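Local coordinates for protein stress response kinase A (Escherichia coli, PDB 1ZYL) that phosphorylates itself and other proteins on serine and threonine using ATP, probably suppressing the effects of reactive oxygen species and taking part in the extracytoplasmic stress response, at residues 25-30 with 42-47; 59-64 with 218-223. One frame throughout, in Å; residues are numbered along the deposited sequence.

Contact 1: 25-30 with 42-47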
loop_
_atom_site.group_PDB
_atom_site.type_symbol
_atom_site.label_atom_id
_atom_site.label_comp_id
_atom_site.label_asym_id
_atom_site.label_seq_id
_atom_site.Cartn_x
_atom_site.Cartn_y
_atom_site.Cartn_z
ATOM N N ILE A 25 -1.015 -20.691 -20.727
ATOM C CA ILE A 25 -1.286 -19.284 -20.959
ATOM C C ILE A 25 -0.563 -18.830 -22.223
ATOM O O ILE A 25 0.534 -18.277 -22.156
ATOM C CB ILE A 25 -0.821 -18.431 -19.772
ATOM C CG1 ILE A 25 -1.458 -18.962 -18.486
ATOM C CG2 ILE A 25 -1.194 -16.976 -19.998
ATOM C CD1 ILE A 25 -1.008 -18.254 -17.235
ATOM N N ARG A 26 -1.179 -19.083 -23.375
ATOM C CA ARG A 26 -0.601 -18.696 -24.654
ATOM C C ARG A 26 -0.390 -17.193 -24.626
ATOM O O ARG A 26 -1.309 -16.448 -24.282
ATOM C CB ARG A 26 -1.554 -19.024 -25.802
ATOM C CG ARG A 26 -2.175 -20.411 -25.780
ATOM C CD ARG A 26 -3.038 -20.596 -27.028
ATOM N NE ARG A 26 -3.849 -21.811 -27.008
ATOM C CZ ARG A 26 -4.689 -22.153 -27.982
ATOM N NH1 ARG A 26 -5.398 -23.272 -27.897
ATOM N NH2 ARG A 26 -4.818 -21.372 -29.045
ATOM N N VAL A 27 0.808 -16.742 -24.981
ATOM C CA VAL A 27 1.081 -15.312 -24.987
ATOM C C VAL A 27 0.624 -14.725 -26.316
ATOM O O VAL A 27 -0.567 -14.731 -26.620
ATOM C CB VAL A 27 2.583 -15.015 -24.773
ATOM C CG1 VAL A 27 2.801 -13.516 -24.617
ATOM C CG2 VAL A 27 3.086 -15.743 -23.539
ATOM N N ASP A 28 1.570 -14.236 -27.111
ATOM C CA ASP A 28 1.263 -13.639 -28.406
ATOM C C ASP A 28 2.513 -12.997 -28.989
ATOM O O ASP A 28 3.224 -13.606 -29.788
ATOM C CB ASP A 28 0.178 -12.572 -28.252
ATOM C CG ASP A 28 -0.152 -11.888 -29.560
ATOM O OD1 ASP A 28 0.763 -11.309 -30.180
ATOM O OD2 ASP A 28 -1.330 -11.921 -29.965
ATOM N N SER A 29 2.772 -11.758 -28.584
ATOM C CA SER A 29 3.936 -11.025 -29.061
ATOM C C SER A 29 4.573 -10.199 -27.955
ATOM O O SER A 29 3.964 -9.272 -27.416
ATOM C CB SER A 29 3.556 -10.106 -30.225
ATOM O OG SER A 29 4.675 -9.344 -30.655
ATOM N N GLY A 30 5.806 -10.556 -27.623
ATOM C CA GLY A 30 6.539 -9.843 -26.600
ATOM C C GLY A 30 5.929 -9.813 -25.214
ATOM O O GLY A 30 4.711 -9.779 -25.036
ATOM N N TYR A 42 4.685 -7.810 -15.806
ATOM C CA TYR A 42 4.891 -7.749 -17.248
ATOM C C TYR A 42 3.522 -7.807 -17.917
ATOM O O TYR A 42 2.608 -8.450 -17.400
ATOM C CB TYR A 42 5.746 -8.934 -17.729
ATOM C CG TYR A 42 7.201 -8.921 -17.285
ATOM C CD1 TYR A 42 7.587 -9.433 -16.046
ATOM C CD2 TYR A 42 8.195 -8.397 -18.116
ATOM C CE1 TYR A 42 8.933 -9.424 -15.643
ATOM C CE2 TYR A 42 9.542 -8.383 -17.728
ATOM C CZ TYR A 42 9.905 -8.896 -16.493
ATOM O OH TYR A 42 11.235 -8.870 -16.119
ATOM N N GLN A 43 3.383 -7.135 -19.057
ATOM C CA GLN A 43 2.124 -7.111 -19.806
ATOM C C GLN A 43 2.267 -7.984 -21.052
ATOM O O GLN A 43 3.374 -8.192 -21.545
ATOM C CB GLN A 43 1.795 -5.679 -20.234
ATOM C CG GLN A 43 0.460 -5.514 -20.951
ATOM C CD GLN A 43 0.351 -4.181 -21.675
ATOM O OE1 GLN A 43 0.987 -3.972 -22.710
ATOM N NE2 GLN A 43 -0.447 -3.270 -21.128
ATOM N N PHE A 44 1.149 -8.488 -21.567
ATOM C CA PHE A 44 1.184 -9.329 -22.759
ATOM C C PHE A 44 -0.211 -9.513 -23.361
ATOM O O PHE A 44 -1.184 -9.706 -22.637
ATOM C CB PHE A 44 1.804 -10.689 -22.414
ATOM C CG PHE A 44 0.940 -11.552 -21.534
ATOM C CD1 PHE A 44 0.035 -12.449 -22.090
ATOM C CD2 PHE A 44 1.019 -11.459 -20.150
ATOM C CE1 PHE A 44 -0.778 -13.241 -21.278
ATOM C CE2 PHE A 44 0.207 -12.249 -19.330
ATOM C CZ PHE A 44 -0.692 -13.141 -19.897
ATOM N N GLN A 45 -0.305 -9.437 -24.687
ATOM C CA GLN A 45 -1.584 -9.608 -25.375
ATOM C C GLN A 45 -1.952 -11.083 -25.418
ATOM O O GLN A 45 -1.153 -11.943 -25.047
ATOM C CB GLN A 45 -1.511 -9.075 -26.805
ATOM C CG GLN A 45 -1.156 -7.613 -26.915
ATOM C CD GLN A 45 -0.964 -7.182 -28.354
ATOM O OE1 GLN A 45 -1.911 -7.158 -29.140
ATOM N NE2 GLN A 45 0.271 -6.848 -28.711
ATOM N N ASP A 46 -3.162 -11.368 -25.886
ATOM C CA ASP A 46 -3.649 -12.741 -25.974
ATOM C C ASP A 46 -4.018 -13.051 -27.424
ATOM O O ASP A 46 -4.021 -12.156 -28.267
ATOM C CB ASP A 46 -4.876 -12.893 -25.070
ATOM C CG ASP A 46 -5.244 -14.337 -24.819
ATOM O OD1 ASP A 46 -4.384 -15.097 -24.317
ATOM O OD2 ASP A 46 -6.400 -14.710 -25.115
ATOM N N GLU A 47 -4.309 -14.316 -27.718
ATOM C CA GLU A 47 -4.701 -14.709 -29.072
ATOM C C GLU A 47 -6.074 -14.099 -29.357
ATOM O O GLU A 47 -7.098 -14.789 -29.339
ATOM C CB GLU A 47 -4.767 -16.237 -29.189
ATOM C CG GLU A 47 -5.700 -16.890 -28.186
ATOM C CD GLU A 47 -4.979 -17.844 -27.257
ATOM O OE1 GLU A 47 -3.892 -17.479 -26.760
ATOM O OE2 GLU A 47 -5.507 -18.951 -27.015
#
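Phe44 is the packed end of this contact, its ring directed from the strand at the loop that follows helix 13-22. CG of Phe44 stands in the crowded position between the backbone N and the carbonyl carbon (chi1 70°), which carries the ring's far end to Ile25: CZ of Phe44 lies 3.9 Å from CG2 of Ile25. Nearer the backbone, CG1 of Val27 sits 3.7 Å from CB of Phe44. Both aliphatic side chains cross the phenylalanine at roughly a right angle, and both also rest on Leu20 of helix 13-22. The loop thus crosses the end of strand 40-44 in the five-stranded antiparallel sheet of the kinase N-terminal lobe, where the helix packs beside the strands. An alanine in place of Phe44 would lose the ring that meets Ile25 and would probably loosen the loop against the strand.

Toward the solvent the fit is looser and polar. Arg26, extended from CG to NE, crosses Glu47, whose chain bends at chi2 to bring OE2 over one face of the guanidinium, while OE1 lies against CB and CD of Arg26. OE2 of Glu47 is 3.2 Å from NH2 of Arg26, a salt bridge of charge alone, since no N-H points at the oxygen. Further along, CB of Asp28 lies 3.5 Å from Gln45 O, and these two side chains cross obliquely, carboxylate and amide planes 15° apart.

Contact 2: 59-64 with 218-223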
loop_
_atom_site.group_PDB
_atom_site.type_symbol
_atom_site.label_atom_id
_atom_site.label_comp_id
_atom_site.label_asym_id
_atom_site.label_seq_id
_atom_site.Cartn_x
_atom_site.Cartn_y
_atom_site.Cartn_z
ATOM N N PRO A 59 9.466 -13.296 -3.902
ATOM C CA PRO A 59 9.676 -14.323 -2.884
ATOM C C PRO A 59 9.989 -13.732 -1.518
ATOM O O PRO A 59 10.498 -12.622 -1.416
ATOM C CB PRO A 59 10.832 -15.142 -3.454
ATOM C CG PRO A 59 11.532 -14.172 -4.372
ATOM C CD PRO A 59 10.384 -13.488 -5.037
ATOM N N GLU A 60 9.652 -14.482 -0.477
ATOM C CA GLU A 60 9.879 -14.082 0.906
ATOM C C GLU A 60 8.938 -13.028 1.481
ATOM O O GLU A 60 8.899 -12.829 2.692
ATOM C CB GLU A 60 11.324 -13.628 1.075
ATOM C CG GLU A 60 12.305 -14.676 0.603
ATOM C CD GLU A 60 11.754 -16.082 0.772
ATOM O OE1 GLU A 60 11.408 -16.462 1.917
ATOM O OE2 GLU A 60 11.661 -16.803 -0.245
ATOM N N ARG A 61 8.172 -12.358 0.632
ATOM C CA ARG A 61 7.255 -11.342 1.123
ATOM C C ARG A 61 5.979 -11.970 1.667
ATOM O O ARG A 61 5.760 -11.981 2.875
ATOM C CB ARG A 61 6.922 -10.349 0.010
ATOM C CG ARG A 61 5.930 -9.273 0.393
ATOM C CD ARG A 61 6.075 -8.115 -0.553
ATOM N NE ARG A 61 4.841 -7.363 -0.764
ATOM C CZ ARG A 61 4.275 -6.561 0.130
ATOM N NH1 ARG A 61 4.824 -6.394 1.325
ATOM N NH2 ARG A 61 3.171 -5.903 -0.184
ATOM N N TRP A 62 5.151 -12.501 0.772
ATOM C CA TRP A 62 3.884 -13.130 1.142
ATOM C C TRP A 62 3.919 -14.649 0.962
ATOM O O TRP A 62 4.637 -15.172 0.106
ATOM C CB TRP A 62 2.749 -12.573 0.268
ATOM C CG TRP A 62 2.388 -11.119 0.480
ATOM C CD1 TRP A 62 1.970 -10.241 -0.475
ATOM C CD2 TRP A 62 2.357 -10.398 1.722
ATOM N NE1 TRP A 62 1.679 -9.023 0.087
ATOM C CE2 TRP A 62 1.908 -9.089 1.434
ATOM C CE3 TRP A 62 2.662 -10.729 3.051
ATOM C CZ2 TRP A 62 1.759 -8.108 2.426
ATOM C CZ3 TRP A 62 2.512 -9.750 4.039
ATOM C CH2 TRP A 62 2.067 -8.457 3.720
ATOM N N THR A 63 3.141 -15.363 1.767
ATOM C CA THR A 63 3.075 -16.811 1.627
ATOM C C THR A 63 1.891 -17.073 0.724
ATOM O O THR A 63 1.105 -16.170 0.454
ATOM C CB THR A 63 2.823 -17.531 2.968
ATOM O OG1 THR A 63 1.644 -17.004 3.585
ATOM C CG2 THR A 63 4.009 -17.361 3.899
ATOM N N ALA A 64 1.764 -18.304 0.252
ATOM C CA ALA A 64 0.653 -18.658 -0.615
ATOM C C ALA A 64 -0.655 -18.376 0.138
ATOM O O ALA A 64 -1.565 -17.712 -0.376
ATOM C CB ALA A 64 0.752 -20.132 -1.010
ATOM N N LEU A 218 -3.784 -4.816 -4.877
ATOM C CA LEU A 218 -4.220 -5.166 -3.536
ATOM C C LEU A 218 -3.097 -5.876 -2.793
ATOM O O LEU A 218 -3.289 -6.369 -1.683
ATOM C CB LEU A 218 -5.442 -6.078 -3.576
ATOM C CG LEU A 218 -6.742 -5.571 -4.197
ATOM C CD1 LEU A 218 -7.870 -6.393 -3.618
ATOM C CD2 LEU A 218 -6.979 -4.101 -3.902
ATOM N N ASP A 219 -1.922 -5.921 -3.409
ATOM C CA ASP A 219 -0.772 -6.587 -2.807
ATOM C C ASP A 219 -0.578 -6.201 -1.341
ATOM O O ASP A 219 -0.067 -6.994 -0.546
ATOM C CB ASP A 219 0.504 -6.250 -3.586
ATOM C CG ASP A 219 1.678 -7.141 -3.203
ATOM O OD1 ASP A 219 2.837 -6.693 -3.335
ATOM O OD2 ASP A 219 1.440 -8.294 -2.786
ATOM N N ASP A 220 -0.989 -4.985 -0.985
ATOM C CA ASP A 220 -0.829 -4.504 0.386
ATOM C C ASP A 220 -2.049 -4.662 1.271
ATOM O O ASP A 220 -1.981 -4.404 2.468
ATOM C CB ASP A 220 -0.362 -3.048 0.386
ATOM C CG ASP A 220 1.165 -2.922 0.322
ATOM O OD1 ASP A 220 1.671 -1.976 -0.329
ATOM O OD2 ASP A 220 1.858 -3.766 0.935
ATOM N N ALA A 221 -3.156 -5.105 0.692
ATOM C CA ALA A 221 -4.380 -5.316 1.456
ATOM C C ALA A 221 -3.990 -5.867 2.822
ATOM O O ALA A 221 -3.285 -6.866 2.921
ATOM C CB ALA A 221 -5.299 -6.303 0.724
ATOM N N ARG A 222 -4.452 -5.203 3.872
ATOM C CA ARG A 222 -4.131 -5.601 5.230
ATOM C C ARG A 222 -5.379 -5.412 6.077
ATOM O O ARG A 222 -6.368 -4.878 5.592
ATOM C CB ARG A 222 -3.006 -4.698 5.737
ATOM C CG ARG A 222 -1.911 -5.401 6.515
ATOM C CD ARG A 222 -0.629 -4.566 6.567
ATOM N NE ARG A 222 -0.064 -4.369 5.240
ATOM C CZ ARG A 222 1.238 -4.390 4.985
ATOM N NH1 ARG A 222 1.683 -4.201 3.750
ATOM N NH2 ARG A 222 2.099 -4.609 5.964
ATOM N N ASN A 223 -5.362 -5.875 7.321
ATOM C CA ASN A 223 -6.520 -5.640 8.183
ATOM C C ASN A 223 -6.199 -4.348 8.942
ATOM O O ASN A 223 -5.130 -4.218 9.545
ATOM C CB ASN A 223 -6.734 -6.774 9.198
ATOM C CG ASN A 223 -7.153 -8.095 8.549
ATOM O OD1 ASN A 223 -7.951 -8.119 7.608
ATOM N ND2 ASN A 223 -6.630 -9.204 9.076
#
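Leu218 to Ala221 form a type I beta turn, closed by the bond from Ala221 N to Leu218 O, and the backbone of 59-64 stays well back from it, with 8.9 Å between the CA atoms of Trp62 and Asp219. Long side chains bridge that distance. Arg61, its CG anti to the backbone N (chi1 178°), meets Asp219 tip to tip, and NE and NH2 both give weak hydrogen bonds to OD1. The shorter salt bridge runs from NH2 of Arg61 to OD2 of Asp220 at 2.7 Å, the oxygen close to the guanidinium plane but approached from above its own carboxylate. Both carboxylates stand nearly upright to that plane. Asp219 OD1 also accepts from Asn39.

Trp62 comes in edge-on: its NE1 donates to the carbonyl O of Asp219 at 2.8 Å, bent to 144° at the hydrogen, while NE1 also lies over a face of the Arg61 guanidinium. Beyond it, NH1 of Arg222 forms a salt bridge with Asp220 OD2 at 2.9 Å, its hydrogen bond weak and bent, so two arginines share this oxygen and would probably favour its charged form; Glu151 pairs with NH2, the other branch of the Arg222 guanidinium. The turn directly follows Asp217, the inferred magnesium ligand, and Asp220 lies beside the inferred proton acceptor Asp201, so this salt-bridge network borders the active-site cleft of a kinase in the phosphotransferase (APH) family.

In the fold
From the N terminus, helix 13-22 runs into the loop at 25-30, and contact 1 closes a short excursion through strands 32-34 and 40-44, tying that loop to the strand end within the N-terminal lobe. The chain then forms strand 52-57 and reaches 59-64, ahead of helix 64-79. Contact 2 closes only 154 residues later, past the rest of the five-stranded sheet and several helices, at the turn after strand 213-215. The two loops follow in series and neither nest nor cross. Their centres are 26 Å apart: contact 1 is local and peripheral, whereas contact 2 joins the loop between strand 52-57 of the N-terminal lobe and helix 64-79 to the turn beside the inferred catalytic residues.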